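Long-range contacts in aminotransferase, class III (Deinococcus radiodurans, PDB 3I4J), which probably acts as a pyridoxal-phosphate-dependent transaminase of class III, moving amino groups between substrates: residues A264-L270 and S302-G306; R80-F84 and L310-E314. The protein carries 1 engineered substitution. All coordinates share one frame. Numbering follows the deposited sequence.

Contact 1. Residues A264-L270 and S302-G306; sequences AAGYAPL and SVAAG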
# COMPACT_ATOMS: atom_id res chain seq x y z
N ALA C 264 11.09 -6.28 -1.77
CA ALA C 264 11.22 -6.14 -3.22
C ALA C 264 12.27 -5.07 -3.53
O ALA C 264 12.42 -4.63 -4.67
CB ALA C 264 9.87 -5.78 -3.85
N ALA C 265 12.98 -4.64 -2.49
CA ALA C 265 14.07 -3.66 -2.59
C ALA C 265 13.85 -2.44 -3.48
O ALA C 265 14.76 -2.04 -4.22
CB ALA C 265 15.35 -4.39 -3.01
N GLY C 266 12.67 -1.85 -3.42
CA GLY C 266 12.38 -0.66 -4.20
C GLY C 266 11.85 -0.90 -5.61
O GLY C 266 11.52 0.06 -6.31
N TYR C 267 11.77 -2.16 -6.03
CA TYR C 267 11.29 -2.47 -7.38
C TYR C 267 9.78 -2.60 -7.47
O TYR C 267 9.20 -2.47 -8.55
CB TYR C 267 11.99 -3.75 -7.88
CG TYR C 267 13.43 -3.45 -8.21
CD1 TYR C 267 13.78 -2.92 -9.46
CD2 TYR C 267 14.43 -3.55 -7.24
CE1 TYR C 267 15.06 -2.47 -9.72
CE2 TYR C 267 15.73 -3.10 -7.50
CZ TYR C 267 16.03 -2.56 -8.74
OH TYR C 267 17.29 -2.05 -9.00
N ALA C 268 9.13 -2.83 -6.34
CA ALA C 268 7.68 -2.95 -6.31
C ALA C 268 7.19 -2.80 -4.88
O ALA C 268 7.92 -3.09 -3.93
CB ALA C 268 7.25 -4.30 -6.88
N PRO C 269 5.94 -2.32 -4.70
CA PRO C 269 5.41 -2.17 -3.34
C PRO C 269 5.01 -3.55 -2.83
O PRO C 269 3.94 -4.06 -3.16
CB PRO C 269 4.19 -1.26 -3.54
CG PRO C 269 4.47 -0.58 -4.87
CD PRO C 269 5.06 -1.68 -5.68
N LEU C 270 5.89 -4.16 -2.05
CA LEU C 270 5.67 -5.49 -1.51
C LEU C 270 6.12 -5.56 -0.05
O LEU C 270 7.16 -5.01 0.33
CB LEU C 270 6.46 -6.51 -2.34
CG LEU C 270 6.31 -7.98 -1.95
CD1 LEU C 270 4.92 -8.46 -2.29
CD2 LEU C 270 7.34 -8.82 -2.70
N SER C 302 4.24 -7.61 -8.56
CA SER C 302 5.02 -7.21 -7.39
C SER C 302 5.69 -8.42 -6.75
O SER C 302 6.82 -8.33 -6.28
CB SER C 302 4.12 -6.50 -6.38
OG SER C 302 3.66 -5.26 -6.92
N VAL C 303 4.99 -9.54 -6.74
CA VAL C 303 5.54 -10.77 -6.18
C VAL C 303 6.72 -11.23 -7.05
O VAL C 303 7.75 -11.67 -6.53
CB VAL C 303 4.46 -11.87 -6.09
CG1 VAL C 303 5.07 -13.21 -5.69
CG2 VAL C 303 3.41 -11.45 -5.07
N ALA C 304 6.56 -11.12 -8.37
CA ALA C 304 7.63 -11.50 -9.28
C ALA C 304 8.87 -10.65 -9.00
O ALA C 304 10.00 -11.13 -9.10
CB ALA C 304 7.18 -11.30 -10.73
N ALA C 305 8.66 -9.38 -8.64
CA ALA C 305 9.77 -8.49 -8.33
C ALA C 305 10.48 -9.01 -7.08
O ALA C 305 11.71 -9.05 -7.03
CB ALA C 305 9.27 -7.07 -8.10
N GLY C 306 9.69 -9.41 -6.09
CA GLY C 306 10.25 -9.95 -4.86
C GLY C 306 11.07 -11.20 -5.14
O GLY C 306 12.17 -11.35 -4.62
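This is a buried loop-on-helix packing contact: the loop 264-270, between strand 256-259 and strand 271-275 of the large mixed sheet, lies against helix 300-315 at the dimer interface. In class III aminotransferases this loop follows shortly after the lysine that carries pyridoxal phosphate, so the contact probably lies near the cofactor site. A type I' beta turn from Ala264 to Tyr267, closed by Tyr267 N to Ala264 O at 2.9 Å, puts Ala265 and Gly266 at left-handed backbone angles and folds the chain back toward the helix. Small residues let the backbones come close: Ala268 CB sits 3.6 Å from Ala305 CB and 3.7 Å from Ser302 CA, and Ala264 CA comes within 4.3 Å of Gly306 CA. Leu270 then adds a large aliphatic side chain, its CD2 3.7 Å from Ser302 O and 3.8 Å from Gly306 CA. A CB modelled on Gly306 would fall 2.6 Å from Leu270 CD2, a clash, so the bare backbone makes room for the leucine. Pro269 packs on Ser302 of the second subunit while Ser302 meets Pro269 there, a reciprocal pair. Tyr267 points its hydroxyl elsewhere, to Gly44 O and Arg47 N. Beyond the contact, helix 48-60 meets Tyr267 and Ala305 through Val50 and Met54, and helix 72-84 receives Leu270 and Val303 at Tyr77.

Contact 2. Residues R80-F84 and L310-E314; sequences RLARF and LDIVE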
# COMPACT_ATOMS: atom_id res chain seq x y z
N ARG C 80 10.07 -20.07 -1.57
CA ARG C 80 11.44 -19.58 -1.69
C ARG C 80 11.79 -18.64 -0.55
O ARG C 80 12.86 -18.75 0.05
CB ARG C 80 11.63 -18.86 -3.03
CG ARG C 80 11.81 -19.80 -4.22
CD ARG C 80 13.20 -20.44 -4.19
NE ARG C 80 14.25 -19.43 -4.20
CZ ARG C 80 14.55 -18.67 -5.25
NH1 ARG C 80 13.89 -18.81 -6.39
NH2 ARG C 80 15.51 -17.75 -5.15
N LEU C 81 10.88 -17.73 -0.24
CA LEU C 81 11.11 -16.76 0.83
C LEU C 81 11.20 -17.45 2.19
O LEU C 81 12.12 -17.17 2.97
CB LEU C 81 9.99 -15.72 0.83
CG LEU C 81 10.02 -14.68 1.96
CD1 LEU C 81 11.27 -13.83 1.85
CD2 LEU C 81 8.78 -13.80 1.86
N ALA C 82 10.24 -18.33 2.47
CA ALA C 82 10.21 -19.05 3.74
C ALA C 82 11.53 -19.77 3.99
O ALA C 82 12.06 -19.72 5.10
CB ALA C 82 9.06 -20.06 3.73
N ARG C 83 12.05 -20.43 2.96
CA ARG C 83 13.31 -21.16 3.09
C ARG C 83 14.51 -20.24 3.30
O ARG C 83 15.39 -20.52 4.11
CB ARG C 83 13.53 -22.06 1.86
CG ARG C 83 12.57 -23.24 1.79
CD ARG C 83 12.95 -24.23 0.69
NE ARG C 83 12.66 -23.74 -0.66
CZ ARG C 83 11.44 -23.69 -1.19
NH1 ARG C 83 10.38 -24.10 -0.50
NH2 ARG C 83 11.27 -23.25 -2.44
N PHE C 84 14.55 -19.13 2.56
CA PHE C 84 15.65 -18.19 2.69
C PHE C 84 15.82 -17.67 4.12
O PHE C 84 16.93 -17.67 4.66
CB PHE C 84 15.46 -16.98 1.76
CG PHE C 84 16.46 -15.88 1.98
CD1 PHE C 84 17.82 -16.10 1.72
CD2 PHE C 84 16.07 -14.65 2.49
CE1 PHE C 84 18.76 -15.10 1.98
CE2 PHE C 84 17.00 -13.65 2.75
CZ PHE C 84 18.34 -13.87 2.50
N LEU C 310 15.01 -11.75 -4.56
CA LEU C 310 15.50 -12.84 -3.73
C LEU C 310 16.58 -13.64 -4.46
O LEU C 310 17.59 -14.02 -3.85
CB LEU C 310 14.34 -13.76 -3.32
CG LEU C 310 14.70 -14.94 -2.41
CD1 LEU C 310 15.36 -14.44 -1.12
CD2 LEU C 310 13.44 -15.74 -2.10
N ASP C 311 16.38 -13.90 -5.75
CA ASP C 311 17.38 -14.64 -6.53
C ASP C 311 18.73 -13.95 -6.44
O ASP C 311 19.77 -14.59 -6.29
CB ASP C 311 16.99 -14.71 -8.02
CG ASP C 311 15.81 -15.62 -8.29
OD1 ASP C 311 15.63 -16.62 -7.58
OD2 ASP C 311 15.05 -15.33 -9.24
N ILE C 312 18.71 -12.62 -6.55
CA ILE C 312 19.91 -11.80 -6.49
C ILE C 312 20.55 -11.80 -5.10
O ILE C 312 21.77 -11.95 -4.96
CB ILE C 312 19.58 -10.36 -6.92
CG1 ILE C 312 19.16 -10.36 -8.39
CG2 ILE C 312 20.78 -9.45 -6.69
CD1 ILE C 312 18.62 -9.03 -8.89
N VAL C 313 19.72 -11.63 -4.08
CA VAL C 313 20.19 -11.62 -2.70
C VAL C 313 20.93 -12.92 -2.38
O VAL C 313 21.97 -12.90 -1.72
CB VAL C 313 19.00 -11.44 -1.72
CG1 VAL C 313 19.45 -11.67 -0.28
CG2 VAL C 313 18.42 -10.03 -1.87
N GLU C 314 20.40 -14.04 -2.85
CA GLU C 314 21.02 -15.34 -2.62
C GLU C 314 22.24 -15.56 -3.51
O GLU C 314 23.32 -15.93 -3.04
CB GLU C 314 20.00 -16.46 -2.84
CG GLU C 314 18.79 -16.38 -1.93
CD GLU C 314 17.84 -17.55 -2.09
OE1 GLU C 314 17.47 -17.87 -3.24
OE2 GLU C 314 17.45 -18.15 -1.07
O HOH W 1 15.03 -19.54 -1.52
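A salt-bridge network with a hydrophobic patch beside it joins helices 72-84 and 300-315 of the aminotransferase fold. The short segments 80-84 and 310-314 run in the same general direction, their axes inclined by 27° and coming no closer than 11.4 Å, so long side chains have to span the gap. Arg80 makes the polar part of the bridge: its guanidinium meets both acids near its own plane, with Arg80 NH2 2.7 Å from Asp311 OD1 and 2.7 Å from Glu314 OE1, while a weak hydrogen bond runs from NH1 to the same Asp311 OD1 at 3.0 Å. Because NH2 serves two carboxylates three residues apart, the arginine ties the 310-314 turn to its neighbour at two points. The other oxygen of the aspartate, OD2, has its own partner in Arg53, which brings helix 48-60 into the charge cluster. Leu310 fills the space between the helices. Its CD2 lies 3.7 Å from Arg80 CB and 3.7 Å from Leu81 N, and its CD1 sits over one face of the Phe84 ring, 4.0 Å from the centroid, in a CH-pi contact. Phe84 CZ, at the far end of the ring, lies 3.7 Å from Val313 CG1. One water closes the polar side: it accepts from Arg80 NE and donates to Arg80 O and to Glu314 OE2, each at 2.8 Å.

Going from the N terminus, the chain first reaches 80-84, at the end of helix 72-84, and leaves it for strand 91-95 and most of the large mixed sheet. It then arrives at 264-270, the loop leading into strand 271-275. After helix 277-284 it enters helix 300-315, whose residues 302-306 close contact 1 across 31 residues; just further along, 310-314 closes contact 2 across 225. Contact 1 is therefore nested inside contact 2. With centres 13 Å apart, the two share helix 300-315, which joins the loop between two sheet strands at one part of its length and the much earlier helix 72-84 at another.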